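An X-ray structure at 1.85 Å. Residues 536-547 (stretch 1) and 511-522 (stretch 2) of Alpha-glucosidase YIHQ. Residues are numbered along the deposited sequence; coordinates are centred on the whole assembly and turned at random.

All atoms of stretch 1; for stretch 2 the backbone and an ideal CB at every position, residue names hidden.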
# COMPACT_ATOMS: atom_id res chain seq x y z
N THR A 536 -1.38 15.76 7.89
CA THR A 536 -1.47 15.36 9.26
C THR A 536 -2.76 14.59 9.59
O THR A 536 -3.68 14.44 8.74
CB THR A 536 -1.34 16.59 10.18
OG1 THR A 536 -2.55 17.31 10.23
CG2 THR A 536 -0.21 17.53 9.75
N HIS A 537 -2.74 14.01 10.76
CA HIS A 537 -3.90 13.26 11.29
C HIS A 537 -4.01 13.54 12.77
O HIS A 537 -3.00 13.51 13.48
CB HIS A 537 -3.73 11.74 11.11
CG HIS A 537 -5.03 10.98 11.03
ND1 HIS A 537 -6.05 11.10 11.96
CD2 HIS A 537 -5.49 10.05 10.12
CE1 HIS A 537 -7.06 10.31 11.65
NE2 HIS A 537 -6.76 9.68 10.52
N GLU A 538 -5.22 13.80 13.27
CA GLU A 538 -5.34 13.92 14.73
C GLU A 538 -5.14 12.63 15.52
O GLU A 538 -4.75 12.66 16.69
CB GLU A 538 -6.68 14.54 15.11
CG GLU A 538 -6.85 15.97 14.58
CD GLU A 538 -8.19 16.63 15.02
OE1 GLU A 538 -9.12 15.89 15.45
OE2 GLU A 538 -8.32 17.90 14.89
N GLY A 539 -5.27 11.49 14.86
CA GLY A 539 -5.28 10.16 15.53
C GLY A 539 -6.67 9.80 16.04
O GLY A 539 -7.58 10.65 16.10
N ASN A 540 -6.86 8.56 16.46
CA ASN A 540 -8.22 8.14 16.86
C ASN A 540 -8.70 8.77 18.17
O ASN A 540 -9.92 8.81 18.38
CB ASN A 540 -8.40 6.63 16.95
CG ASN A 540 -7.45 5.97 17.90
OD1 ASN A 540 -6.27 6.01 17.68
ND2 ASN A 540 -7.94 5.45 19.03
N ARG A 541 -7.77 9.20 19.00
CA ARG A 541 -8.02 9.91 20.35
C ARG A 541 -7.31 11.24 20.37
O ARG A 541 -6.18 11.38 20.93
CB ARG A 541 -7.60 9.06 21.52
CG ARG A 541 -8.47 7.81 21.78
CD ARG A 541 -7.88 7.03 22.99
NE ARG A 541 -8.54 5.72 23.13
CZ ARG A 541 -8.11 4.69 23.87
NH1 ARG A 541 -6.97 4.73 24.54
NH2 ARG A 541 -8.84 3.58 23.88
N PRO A 542 -7.88 12.21 19.66
CA PRO A 542 -7.16 13.46 19.41
C PRO A 542 -6.64 14.18 20.64
O PRO A 542 -5.49 14.72 20.68
CB PRO A 542 -8.20 14.29 18.68
CG PRO A 542 -9.05 13.29 17.96
CD PRO A 542 -9.17 12.17 18.96
N GLY A 543 -7.45 14.13 21.71
CA GLY A 543 -7.03 14.75 23.01
C GLY A 543 -5.87 14.14 23.68
O GLY A 543 -5.28 14.78 24.54
N ASP A 544 -5.45 12.93 23.31
CA ASP A 544 -4.30 12.31 23.91
C ASP A 544 -3.01 12.59 23.16
O ASP A 544 -1.96 12.21 23.60
CB ASP A 544 -4.44 10.79 23.95
CG ASP A 544 -5.49 10.31 24.99
OD1 ASP A 544 -5.95 11.14 25.77
OD2 ASP A 544 -5.82 9.12 24.97
N ASN A 545 -3.10 13.19 22.00
CA ASN A 545 -1.92 13.34 21.15
C ASN A 545 -1.52 14.81 21.02
O ASN A 545 -2.38 15.68 20.88
CB ASN A 545 -2.34 12.83 19.73
CG ASN A 545 -2.49 11.29 19.66
OD1 ASN A 545 -1.88 10.55 20.41
ND2 ASN A 545 -3.29 10.85 18.74
N TRP A 546 -0.24 15.03 20.88
CA TRP A 546 0.31 16.36 20.49
C TRP A 546 -0.04 16.63 19.05
O TRP A 546 0.09 15.72 18.19
CB TRP A 546 1.82 16.38 20.71
CG TRP A 546 2.37 17.73 20.72
CD1 TRP A 546 2.86 18.47 19.68
CD2 TRP A 546 2.37 18.58 21.86
NE1 TRP A 546 3.25 19.74 20.13
CE2 TRP A 546 2.95 19.82 21.47
CE3 TRP A 546 1.97 18.39 23.18
CZ2 TRP A 546 3.12 20.89 22.38
CZ3 TRP A 546 2.15 19.48 24.12
CH2 TRP A 546 2.69 20.69 23.69
N GLN A 547 -0.58 17.81 18.78
CA GLN A 547 -0.99 18.19 17.46
C GLN A 547 -0.18 19.29 16.85
O GLN A 547 0.65 19.91 17.52
CB GLN A 547 -2.46 18.63 17.50
CG GLN A 547 -3.41 17.61 18.15
CD GLN A 547 -3.52 16.24 17.42
OE1 GLN A 547 -3.06 16.04 16.27
NE2 GLN A 547 -4.22 15.31 18.08
N UNK A 511 -3.93 3.92 21.49
CA UNK A 511 -4.60 2.90 22.29
C UNK A 511 -3.61 2.43 23.31
O UNK A 511 -2.42 2.67 23.17
CB UNK A 511 -5.12 1.74 21.44
N UNK A 512 -4.12 1.79 24.38
CA UNK A 512 -3.26 1.15 25.38
C UNK A 512 -2.26 2.11 25.96
O UNK A 512 -1.07 1.76 26.09
CB UNK A 512 -2.52 -0.04 24.77
N UNK A 513 -2.66 3.34 26.28
CA UNK A 513 -1.65 4.26 26.78
C UNK A 513 -0.51 4.70 25.80
O UNK A 513 0.47 5.33 26.23
CB UNK A 513 -1.01 3.60 28.00
N UNK A 514 -0.60 4.38 24.50
CA UNK A 514 0.28 5.03 23.56
C UNK A 514 -0.31 6.43 23.36
O UNK A 514 -1.50 6.57 23.17
CB UNK A 514 0.40 4.25 22.25
N UNK A 515 0.52 7.47 23.39
CA UNK A 515 0.09 8.83 23.08
C UNK A 515 1.23 9.50 22.31
O UNK A 515 2.40 9.33 22.63
CB UNK A 515 -0.27 9.61 24.35
N UNK A 516 0.89 10.32 21.35
CA UNK A 516 1.87 10.95 20.46
C UNK A 516 2.57 12.10 21.15
O UNK A 516 1.91 13.04 21.55
CB UNK A 516 1.20 11.44 19.18
N UNK A 517 3.87 11.98 21.30
CA UNK A 517 4.69 13.11 21.86
C UNK A 517 4.91 14.20 20.79
O UNK A 517 4.78 14.01 19.53
CB UNK A 517 6.04 12.60 22.36
N UNK A 518 5.25 15.37 21.31
CA UNK A 518 5.77 16.41 20.44
C UNK A 518 6.98 15.94 19.65
O UNK A 518 7.05 16.23 18.46
CB UNK A 518 6.13 17.65 21.26
N UNK A 519 7.91 15.28 20.30
CA UNK A 519 9.10 14.81 19.63
C UNK A 519 8.73 13.89 18.45
O UNK A 519 9.30 14.04 17.37
CB UNK A 519 10.01 14.08 20.62
N UNK A 520 7.80 12.95 18.65
CA UNK A 520 7.35 12.05 17.52
C UNK A 520 6.72 12.85 16.38
O UNK A 520 7.05 12.63 15.21
CB UNK A 520 6.34 11.02 18.02
N UNK A 521 5.84 13.81 16.69
CA UNK A 521 5.25 14.60 15.69
C UNK A 521 6.31 15.33 14.85
O UNK A 521 6.21 15.37 13.65
CB UNK A 521 4.28 15.59 16.33
N UNK A 522 7.27 15.96 15.50
CA UNK A 522 8.28 16.76 14.81
C UNK A 522 9.25 15.91 14.00
O UNK A 522 9.55 16.28 12.86
CB UNK A 522 9.06 17.60 15.82

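Position 511 opens a tight turn that closes at 514. Its CA-to-CB bond points sideways, with R541 NH1 4.7 Å from the ideal CB. The neighbours are the R541 guanidinium and the N540 amide, so a medium apolar or a polar chain would suit. The residue is L511. Its CD2 lies over one face of the R541 guanidinium, 3.6 Å from R541 NH2, and 3.6 Å from N540 ND2.

Positions 512 and 513 both have positive phi, as the middle of a type I' turn requires. Glycine or asparagine is common there. Both CB atoms point away, and stretch 1 sets no demand. The residues are F512 and E513. A water accepts from F512 N (2.9 Å) and from R541 NH2 (3.2 Å).

Position 514 points sideways, with nothing of stretch 1 near its CB. Many residues would fit; it is M514, whose N donates to L511 O (2.8 Å).

Position 515 is extended. Its ideal CB sits 3.2 Å from D544 O, which is tight, and the D544 carboxylate is nearby. A long basic or polar chain would suit. The residue is K515. Its NZ stays 4.1 Å from D544 OD2, beyond a salt bridge, and instead forms one with E513 OE1 (3.3 Å), with a weak hydrogen bond.

Position 516 points toward stretch 1. Its N donates to N545 OD1 (2.9 Å), and its O accepts from W546 N (3.0 Å); any residue but proline could make this pair. Beyond the CB lie the carbonyls of H537 and W546 and Q547 OE1, all acceptors. A long chain with several donors suits best, arginine above lysine. The residue is R516. NH1 donates to W546 O (2.8 Å) and to Q547 OE1 (3.0 Å), and NH2 to H537 O (2.8 Å). N545 CB covers one face of the guanidinium.

Position 517 points away and precedes a helix, so serine, threonine, aspartate or asparagine would suit as a cap. It is S517; its OG accepts from the backbone N of 520 (3.0 Å), capping the helix.

Position 518 places its ideal CB 3.7 Å from W546 CD1. Any chain with a CB could pack there. It is K518, whose CB lies over the five-membered ring of W546, 3.7 Å from its centroid, a CH-pi contact.

Positions 519 and 520 meet nothing of stretch 1, so any helix-compatible residue would do. They are E519 and L520.

Position 521 points toward W546 and Q547, with W546 O 4.6 Å from the ideal CB. An apolar chain fits. L521 places CD2 at the indole edge, 3.8 Å from W546 CD1, and 3.4 Å from Q547 C.

Position 522 points sideways without contact, so stretch 1 leaves the choice open to most helix formers; it is L522.

Stretch 2 (511-522) LFEMKRSKELLL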
# COMPACT_ATOMS: atom_id res chain seq x y z
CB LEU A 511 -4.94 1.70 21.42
CG LEU A 511 -5.97 1.90 20.35
CD1 LEU A 511 -6.08 0.60 19.52
CD2 LEU A 511 -7.35 2.35 20.85
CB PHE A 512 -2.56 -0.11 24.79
CG PHE A 512 -3.49 -1.05 24.13
CD1 PHE A 512 -4.54 -1.61 24.85
CD2 PHE A 512 -3.35 -1.37 22.80
CE1 PHE A 512 -5.46 -2.47 24.24
CE2 PHE A 512 -4.27 -2.20 22.18
CZ PHE A 512 -5.30 -2.79 22.89
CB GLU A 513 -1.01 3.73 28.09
CG GLU A 513 -2.03 3.36 29.20
CD GLU A 513 -3.19 4.37 29.36
OE1 GLU A 513 -2.96 5.60 29.46
OE2 GLU A 513 -4.36 3.93 29.40
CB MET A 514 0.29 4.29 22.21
CG MET A 514 1.00 3.00 22.26
SD MET A 514 1.07 2.12 20.66
CE MET A 514 -0.63 2.01 20.16
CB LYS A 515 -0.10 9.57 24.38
CG LYS A 515 -1.10 8.94 25.39
CD LYS A 515 -1.14 9.87 26.63
CE LYS A 515 -2.38 9.67 27.48
NZ LYS A 515 -2.79 8.26 27.53
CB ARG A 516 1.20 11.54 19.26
CG ARG A 516 2.19 11.94 18.17
CD ARG A 516 1.54 12.83 17.15
NE ARG A 516 0.52 12.14 16.30
CZ ARG A 516 -0.66 12.59 16.02
NH1 ARG A 516 -1.06 13.80 16.46
NH2 ARG A 516 -1.44 11.91 15.20
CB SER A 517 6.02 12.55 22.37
OG SER A 517 6.81 12.09 21.30
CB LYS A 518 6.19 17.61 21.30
CG LYS A 518 6.76 18.80 20.53
CD LYS A 518 6.84 19.97 21.54
CE LYS A 518 7.81 21.04 21.06
NZ LYS A 518 7.87 22.15 22.13
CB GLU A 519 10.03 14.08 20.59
CG GLU A 519 11.34 13.64 19.98
CD GLU A 519 12.12 12.70 20.83
OE1 GLU A 519 11.73 12.50 21.96
OE2 GLU A 519 13.18 12.19 20.40
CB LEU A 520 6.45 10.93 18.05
CG LEU A 520 6.03 9.92 16.98
CD1 LEU A 520 7.29 9.22 16.43
CD2 LEU A 520 5.07 8.89 17.63
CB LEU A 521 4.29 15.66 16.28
CG LEU A 521 3.47 16.46 15.30
CD1 LEU A 521 2.48 15.55 14.51
CD2 LEU A 521 2.64 17.53 16.01
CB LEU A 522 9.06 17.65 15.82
CG LEU A 522 8.17 18.62 16.63
CD1 LEU A 522 9.02 19.69 17.28
CD2 LEU A 522 7.06 19.28 15.90
O HOH W 1 -6.91 1.28 24.86
O HOH W 2 0.65 13.33 24.17
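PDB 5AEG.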